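Long-range contacts in elicitor protein Hrip2 (Magnaporthe oryzae, PDB 5FID), which probably acts as a secreted elicitor of the rice blast fungus, triggering defence responses in plants: residues A[5-10]-A[128-133]; A[21-26]-A[48-53]; A[76-81]-A[121-126]. The protein carries 1 engineered substitution. One frame throughout, in Å; residues are numbered along the deposited sequence.

Contact 1. Residues A[5-10]-A[128-133]; sequences QAIVHN and PINVEA
The imidazole of His9 meets the carboxylate of Glu132 at its edge, where OE2 lies in the ring plane, while one ring face is covered near its rim by CG2 of Ile7, two residues back on the same strand. These side chains sit on a pair of parallel strands, 5-10 and 131-135, interior neighbours in the mixed sheet of a two-sheet beta sandwich, 131-135 being its middle strand. The His9 NE2–Glu132 OE2 hydrogen bond is 2.6 Å long and nearly straight. It uses the anti lone pair of OE2, and the ring and carboxylate planes are turned 52° apart. Glutamate suits the place because its chain is long enough to bring a carboxylate to a histidine on the next strand: CG lies anti to the backbone N (chi1 -175°) and the chain beyond it is extended. ND1 of His9 is hydrogen-bonded to Thr39, so both ring nitrogens are held.

The backbones follow the usual parallel pattern: Gln5 O accepts from Val131 N, Ile7 bonds through both N and O to Val131 O and Ala133 N, and His9 N reaches Ala133 O at 2.7 Å. Ala6, Val8, Val131 and Ala133 share the opposite face from Ile7 and Glu132; small or branched and apolar, they pack against strand 63-69 of the other sheet, with Ile65 meeting Val8, Val131 and Ala133. At the start of the pairing a side-chain amide oxygen stands in for a backbone carbonyl. Gln5 N lies 4.3 Å from Ile129 O, and instead donates to OD1 of Asn130 at 2.8 Å, from 37° above the amide plane.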
# COMPACT_ATOMS: atom_id res chain seq x y z
N GLN A 5 3.15 16.89 -4.44
CA GLN A 5 1.93 17.29 -5.12
C GLN A 5 1.04 16.10 -5.44
O GLN A 5 1.53 15.01 -5.73
CB GLN A 5 2.27 18.03 -6.40
CG GLN A 5 3.28 19.16 -6.19
CD GLN A 5 2.63 20.45 -5.75
OE1 GLN A 5 1.77 20.99 -6.46
NE2 GLN A 5 3.03 20.95 -4.58
N ALA A 6 -0.27 16.32 -5.39
CA ALA A 6 -1.22 15.38 -5.98
C ALA A 6 -1.63 16.02 -7.29
O ALA A 6 -2.05 17.18 -7.32
CB ALA A 6 -2.43 15.17 -5.07
N ILE A 7 -1.53 15.26 -8.38
CA ILE A 7 -1.68 15.82 -9.71
C ILE A 7 -2.64 14.98 -10.54
O ILE A 7 -2.59 13.76 -10.50
CB ILE A 7 -0.31 15.82 -10.44
CG1 ILE A 7 0.71 16.65 -9.66
CG2 ILE A 7 -0.43 16.34 -11.86
CD1 ILE A 7 2.12 16.36 -10.08
N VAL A 8 -3.54 15.64 -11.27
CA VAL A 8 -4.40 14.93 -12.20
C VAL A 8 -4.29 15.54 -13.59
O VAL A 8 -4.71 16.68 -13.81
CB VAL A 8 -5.88 14.95 -11.75
CG1 VAL A 8 -6.74 14.18 -12.75
CG2 VAL A 8 -6.02 14.34 -10.37
N HIS A 9 -3.72 14.79 -14.53
CA HIS A 9 -3.62 15.25 -15.92
C HIS A 9 -4.83 14.77 -16.69
O HIS A 9 -5.04 13.56 -16.82
CB HIS A 9 -2.39 14.68 -16.62
CG HIS A 9 -1.09 15.00 -15.95
ND1 HIS A 9 -0.60 16.28 -15.85
CD2 HIS A 9 -0.16 14.18 -15.40
CE1 HIS A 9 0.58 16.24 -15.24
NE2 HIS A 9 0.87 14.99 -14.96
N ASN A 10 -5.62 15.69 -17.23
CA ASN A 10 -6.75 15.30 -18.07
C ASN A 10 -6.36 15.17 -19.54
O ASN A 10 -6.33 16.15 -20.27
CB ASN A 10 -7.92 16.30 -17.93
CG ASN A 10 -9.09 15.93 -18.81
OD1 ASN A 10 -9.25 14.76 -19.18
ND2 ASN A 10 -9.91 16.91 -19.15
N PRO A 128 10.06 11.48 -0.52
CA PRO A 128 8.88 12.18 -1.03
C PRO A 128 8.41 11.62 -2.37
O PRO A 128 9.20 11.07 -3.14
CB PRO A 128 9.38 13.61 -1.23
CG PRO A 128 10.82 13.45 -1.57
CD PRO A 128 11.30 12.24 -0.78
N ILE A 129 7.11 11.75 -2.62
CA ILE A 129 6.52 11.33 -3.88
C ILE A 129 5.58 12.42 -4.35
O ILE A 129 5.12 13.23 -3.55
CB ILE A 129 5.70 10.04 -3.73
CG1 ILE A 129 4.56 10.23 -2.73
CG2 ILE A 129 6.59 8.89 -3.28
CD1 ILE A 129 3.62 9.02 -2.62
N ASN A 130 5.33 12.46 -5.66
CA ASN A 130 4.18 13.19 -6.19
C ASN A 130 3.19 12.10 -6.58
O ASN A 130 3.59 11.11 -7.17
CB ASN A 130 4.55 14.01 -7.43
CG ASN A 130 5.30 15.29 -7.11
OD1 ASN A 130 5.22 15.83 -6.00
ND2 ASN A 130 6.03 15.81 -8.10
N VAL A 131 1.92 12.26 -6.22
CA VAL A 131 0.91 11.28 -6.63
C VAL A 131 0.26 11.81 -7.90
O VAL A 131 -0.44 12.82 -7.87
CB VAL A 131 -0.14 11.04 -5.53
CG1 VAL A 131 -1.23 10.11 -6.02
CG2 VAL A 131 0.53 10.42 -4.31
N GLU A 132 0.52 11.14 -9.02
CA GLU A 132 0.28 11.71 -10.33
C GLU A 132 -0.59 10.80 -11.17
O GLU A 132 -0.20 9.68 -11.50
CB GLU A 132 1.62 11.98 -11.02
CG GLU A 132 1.52 12.69 -12.35
CD GLU A 132 2.89 13.14 -12.85
OE1 GLU A 132 3.92 12.77 -12.23
OE2 GLU A 132 2.94 13.85 -13.86
N ALA A 133 -1.79 11.28 -11.51
CA ALA A 133 -2.74 10.51 -12.28
C ALA A 133 -2.87 11.10 -13.67
O ALA A 133 -2.84 12.31 -13.84
CB ALA A 133 -4.10 10.50 -11.60

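Contact 2. Residues A[21-26]-A[48-53]; sequences FPYDGS and GSTVKV
The carbonyl oxygen of Thr50 accepts the backbone N-H of Phe21 in a 2.8 Å hydrogen bond between Phe21 N and Thr50 O, and also lies in the plane of the Phe21 ring, at its edge beside CD1. The return bond, from Thr50 N to Phe21 O, is longer at 3.1 Å. Over one face of the same ring runs Lys52, whose extended chain crosses the phenyl side chain at about a right angle. Lysine suits the spot because it offers both methylenes and charge: Lys52 CD comes within 3.4 Å of Phe21 CE1, CE makes a CH-pi contact, and Lys52 NZ stands 4.3 Å from the centroid of the Phe21 ring, a cation-pi arrangement.

Strands 16-22 and 49-54 are here antiparallel neighbours in the six-stranded sheet of the sandwich, and the regular bridges end at Pro22–Ser49, where 21-26 goes into a turn. Proline is well placed at 22, since it faces Ser49 in a non-hydrogen-bonded pair, where no N-H is needed toward that strand. Ser49 OG lies close over the Phe21–Pro22 peptide but is hydrogen-bonded to Ser20. Beyond, Tyr23 N donates to Gly48 O at 3.0 Å, and the tyrosine ring lays a face near its rim over Ser49 C and Thr50 N. Gly48 has a positive phi and no side chain, which leaves room for Tyr23 CD2. Tyr23 CE1 is 3.1 Å from Thr50 OG1, and the ring also packs on Asn72 of the second subunit. A type I turn spans Pro22 to Gly25, glycine tolerating the positive phi (86°) of its last position. Asp24 OD1 closes an Asx turn with Ser26 N and takes Ser26 OG, 2.6 Å away, on its syn lone pair.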
# COMPACT_ATOMS: atom_id res chain seq x y z
N PHE A 21 -10.96 16.64 -1.08
CA PHE A 21 -11.73 16.62 0.15
C PHE A 21 -10.85 16.10 1.27
O PHE A 21 -10.75 14.88 1.47
CB PHE A 21 -12.94 15.70 -0.03
CG PHE A 21 -13.91 16.18 -1.07
CD1 PHE A 21 -13.64 16.02 -2.41
CD2 PHE A 21 -15.07 16.83 -0.69
CE1 PHE A 21 -14.50 16.49 -3.38
CE2 PHE A 21 -15.94 17.30 -1.65
CZ PHE A 21 -15.67 17.13 -2.99
N PRO A 22 -10.21 17.02 2.02
CA PRO A 22 -9.24 16.69 3.06
C PRO A 22 -9.79 15.72 4.10
O PRO A 22 -10.94 15.87 4.53
CB PRO A 22 -8.95 18.04 3.71
CG PRO A 22 -9.21 19.04 2.63
CD PRO A 22 -10.38 18.48 1.85
N TYR A 23 -8.99 14.73 4.50
CA TYR A 23 -9.42 13.77 5.51
C TYR A 23 -9.69 14.42 6.86
O TYR A 23 -10.50 13.92 7.64
CB TYR A 23 -8.39 12.65 5.67
CG TYR A 23 -8.39 11.62 4.56
CD1 TYR A 23 -9.58 11.23 3.97
CD2 TYR A 23 -7.21 11.04 4.11
CE1 TYR A 23 -9.60 10.28 2.95
CE2 TYR A 23 -7.22 10.09 3.08
CZ TYR A 23 -8.42 9.72 2.51
OH TYR A 23 -8.46 8.78 1.51
N ASP A 24 -9.02 15.53 7.15
CA ASP A 24 -9.19 16.15 8.48
C ASP A 24 -10.37 17.11 8.55
O ASP A 24 -10.56 17.80 9.55
CB ASP A 24 -7.91 16.86 8.95
CG ASP A 24 -7.53 18.05 8.08
OD1 ASP A 24 -8.29 18.42 7.15
OD2 ASP A 24 -6.46 18.65 8.32
N GLY A 25 -11.15 17.17 7.48
CA GLY A 25 -12.38 17.95 7.47
C GLY A 25 -12.21 19.41 7.11
O GLY A 25 -13.20 20.16 7.05
N SER A 26 -10.98 19.84 6.85
CA SER A 26 -10.74 21.23 6.47
C SER A 26 -11.43 21.50 5.14
O SER A 26 -11.87 20.55 4.48
CB SER A 26 -9.25 21.54 6.38
OG SER A 26 -8.56 20.55 5.65
N GLY A 48 -3.85 14.15 4.45
CA GLY A 48 -4.25 13.31 3.33
C GLY A 48 -5.57 13.80 2.76
O GLY A 48 -6.21 14.69 3.33
N SER A 49 -5.99 13.23 1.64
CA SER A 49 -7.21 13.72 0.99
C SER A 49 -7.81 12.70 0.04
O SER A 49 -7.14 11.77 -0.39
CB SER A 49 -6.90 15.01 0.23
OG SER A 49 -8.09 15.75 -0.01
N THR A 50 -9.08 12.91 -0.27
CA THR A 50 -9.75 12.21 -1.35
C THR A 50 -9.96 13.18 -2.51
O THR A 50 -10.62 14.22 -2.35
CB THR A 50 -11.12 11.68 -0.89
OG1 THR A 50 -10.92 10.68 0.12
CG2 THR A 50 -11.87 11.07 -2.06
N VAL A 51 -9.40 12.86 -3.67
CA VAL A 51 -9.58 13.72 -4.83
C VAL A 51 -10.62 13.10 -5.76
O VAL A 51 -10.36 12.07 -6.39
CB VAL A 51 -8.25 13.92 -5.59
CG1 VAL A 51 -8.44 14.85 -6.77
CG2 VAL A 51 -7.20 14.50 -4.66
N LYS A 52 -11.81 13.71 -5.84
CA LYS A 52 -12.85 13.21 -6.74
C LYS A 52 -12.60 13.69 -8.16
O LYS A 52 -12.14 14.81 -8.35
CB LYS A 52 -14.24 13.68 -6.29
CG LYS A 52 -14.65 13.24 -4.91
CD LYS A 52 -16.06 13.75 -4.60
CE LYS A 52 -16.53 13.32 -3.21
NZ LYS A 52 -17.90 13.87 -2.93
N VAL A 53 -12.91 12.84 -9.14
CA VAL A 53 -12.71 13.14 -10.55
C VAL A 53 -13.93 12.66 -11.31
O VAL A 53 -14.29 11.49 -11.26
CB VAL A 53 -11.47 12.40 -11.11
CG1 VAL A 53 -11.21 12.80 -12.55
CG2 VAL A 53 -10.24 12.70 -10.25

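Contact 3. Residues A[76-81]-A[121-126]; sequences GYYELS and KVYGCP
Strand 123-126 forms an outermost strand of the six-stranded antiparallel sheet within this chain, its Tyr123 to Cys125 pairing with Gly76 to Tyr78 of strand 75-81. Gly76 and Cys125 exchange two backbone hydrogen bonds, the shorter being Gly76 N to Cys125 O at 2.7 Å; Tyr78 and Tyr123 do the same. Tyr123 O serves twice. It accepts from Tyr78 N and also lies 3.3 Å above the plane of the Tyr78 ring, toward its rim. Tyr78 CG takes the crowded position between the backbone N and the carbonyl carbon (chi1 44°), and the ring beyond it lies against strand 123-126. Tyr78 CE2 touches Tyr123 CB at 3.4 Å, and on the other flank Tyr78 CE1 meets Cys125 CB at 3.7 Å near the ring plane. The phenol OH is hydrogen-bonded to Gln102 O, and Cys125 is in a disulfide with Cys101, so this face of the sheet is tied to the loop that holds both.

On the other face the Tyr77 ring stacks on Tyr77 of the second subunit; along the outer edge of the sheet the backbones of Val122 and Gly124 hydrogen-bond to that subunit. Glycine suits position 124, for Tyr77 CD1 packs directly on Gly124 CA at 3.6 Å. Farther along, Glu79 runs extended across Val122, with Glu79 CG 3.4 Å from Lys121 O. The carboxylate is bound by Lys120 and Ser115, and its OE1 by Tyr75 of the second subunit, while Glu79 CD rests 3.7 Å from Val122 CG2.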
# COMPACT_ATOMS: atom_id res chain seq x y z
N GLY A 76 4.46 7.39 1.63
CA GLY A 76 3.26 8.03 1.12
C GLY A 76 2.38 6.93 0.57
O GLY A 76 2.89 5.97 0.01
N TYR A 77 1.06 7.06 0.74
CA TYR A 77 0.14 6.03 0.31
C TYR A 77 -0.82 6.61 -0.72
O TYR A 77 -1.18 7.78 -0.64
CB TYR A 77 -0.63 5.49 1.52
CG TYR A 77 0.28 4.95 2.62
CD1 TYR A 77 0.88 3.70 2.51
CD2 TYR A 77 0.53 5.69 3.77
CE1 TYR A 77 1.71 3.20 3.52
CE2 TYR A 77 1.36 5.20 4.77
CZ TYR A 77 1.94 3.96 4.64
OH TYR A 77 2.75 3.49 5.65
N TYR A 78 -1.21 5.81 -1.71
CA TYR A 78 -2.03 6.30 -2.81
C TYR A 78 -2.95 5.19 -3.30
O TYR A 78 -2.55 4.02 -3.37
CB TYR A 78 -1.16 6.82 -3.97
CG TYR A 78 -0.00 5.90 -4.27
CD1 TYR A 78 1.16 5.95 -3.51
CD2 TYR A 78 -0.08 4.96 -5.29
CE1 TYR A 78 2.21 5.09 -3.75
CE2 TYR A 78 0.97 4.10 -5.54
CZ TYR A 78 2.11 4.17 -4.77
OH TYR A 78 3.16 3.30 -5.00
N GLU A 79 -4.17 5.57 -3.65
CA GLU A 79 -5.19 4.61 -4.06
C GLU A 79 -5.93 5.18 -5.26
O GLU A 79 -6.37 6.33 -5.23
CB GLU A 79 -6.18 4.40 -2.91
CG GLU A 79 -7.40 3.52 -3.25
CD GLU A 79 -8.34 3.34 -2.06
OE1 GLU A 79 -8.22 4.10 -1.07
OE2 GLU A 79 -9.21 2.43 -2.11
N LEU A 80 -6.06 4.37 -6.30
CA LEU A 80 -6.86 4.74 -7.47
C LEU A 80 -8.15 3.94 -7.39
O LEU A 80 -8.15 2.74 -7.65
CB LEU A 80 -6.10 4.41 -8.76
CG LEU A 80 -6.83 4.77 -10.07
CD1 LEU A 80 -7.04 6.27 -10.16
CD2 LEU A 80 -6.03 4.27 -11.27
N SER A 81 -9.26 4.60 -7.05
CA SER A 81 -10.48 3.87 -6.68
C SER A 81 -11.66 4.12 -7.60
O SER A 81 -11.95 5.26 -7.94
CB SER A 81 -10.88 4.21 -5.25
OG SER A 81 -12.08 3.56 -4.88
N LYS A 121 -7.10 -1.78 -3.23
CA LYS A 121 -5.77 -1.69 -3.79
C LYS A 121 -5.21 -0.34 -3.41
O LYS A 121 -5.62 0.69 -3.93
CB LYS A 121 -5.80 -1.92 -5.31
CG LYS A 121 -6.07 -3.39 -5.66
CD LYS A 121 -6.01 -3.66 -7.15
CE LYS A 121 -6.18 -5.15 -7.44
NZ LYS A 121 -6.20 -5.42 -8.92
N VAL A 122 -4.30 -0.37 -2.44
CA VAL A 122 -3.69 0.83 -1.90
C VAL A 122 -2.21 0.52 -1.85
O VAL A 122 -1.83 -0.56 -1.41
CB VAL A 122 -4.24 1.13 -0.48
CG1 VAL A 122 -3.63 2.40 0.10
CG2 VAL A 122 -5.74 1.27 -0.52
N TYR A 123 -1.37 1.44 -2.33
CA TYR A 123 0.07 1.20 -2.35
C TYR A 123 0.84 2.25 -1.56
O TYR A 123 0.42 3.40 -1.47
CB TYR A 123 0.60 1.15 -3.79
CG TYR A 123 -0.07 0.10 -4.64
CD1 TYR A 123 0.03 -1.25 -4.32
CD2 TYR A 123 -0.78 0.45 -5.76
CE1 TYR A 123 -0.58 -2.22 -5.11
CE2 TYR A 123 -1.39 -0.51 -6.55
CZ TYR A 123 -1.29 -1.84 -6.22
OH TYR A 123 -1.90 -2.78 -7.01
N GLY A 124 1.98 1.83 -1.01
CA GLY A 124 2.90 2.71 -0.31
C GLY A 124 4.23 2.87 -1.03
O GLY A 124 4.66 1.99 -1.78
N CYS A 125 4.89 4.00 -0.80
CA CYS A 125 6.15 4.32 -1.46
C CYS A 125 6.93 5.29 -0.57
O CYS A 125 6.33 6.18 0.04
CB CYS A 125 5.83 4.99 -2.81
SG CYS A 125 7.23 5.35 -3.88
N PRO A 126 8.26 5.11 -0.48
CA PRO A 126 9.11 6.02 0.31
C PRO A 126 8.96 7.48 -0.09
O PRO A 126 8.94 7.81 -1.28
CB PRO A 126 10.52 5.56 -0.04
CG PRO A 126 10.36 4.10 -0.32
CD PRO A 126 9.02 3.96 -1.00

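How the contacts relate
Contacts 2 and 3 belong to the same antiparallel sheet, with their centres about 15 Å apart and strand 63-69 lying between strands 49-54 and 75-81. Contact 1 belongs to the mixed sheet that packs against it. Strand 123-126 leads on to strand 131-135, so the chain passes from one sheet to the other between contacts 3 and 1. These two, about 12 Å apart between centres, touch across the sandwich: Val131 CG1 packs 3.9 Å from Tyr78 CB, and Ile129 CD1 sits equally close to Gly76 CA. Contact 2 touches neither; its centre is about 14 Å from that of contact 1, although strand 16-22 follows strand 5-10 directly.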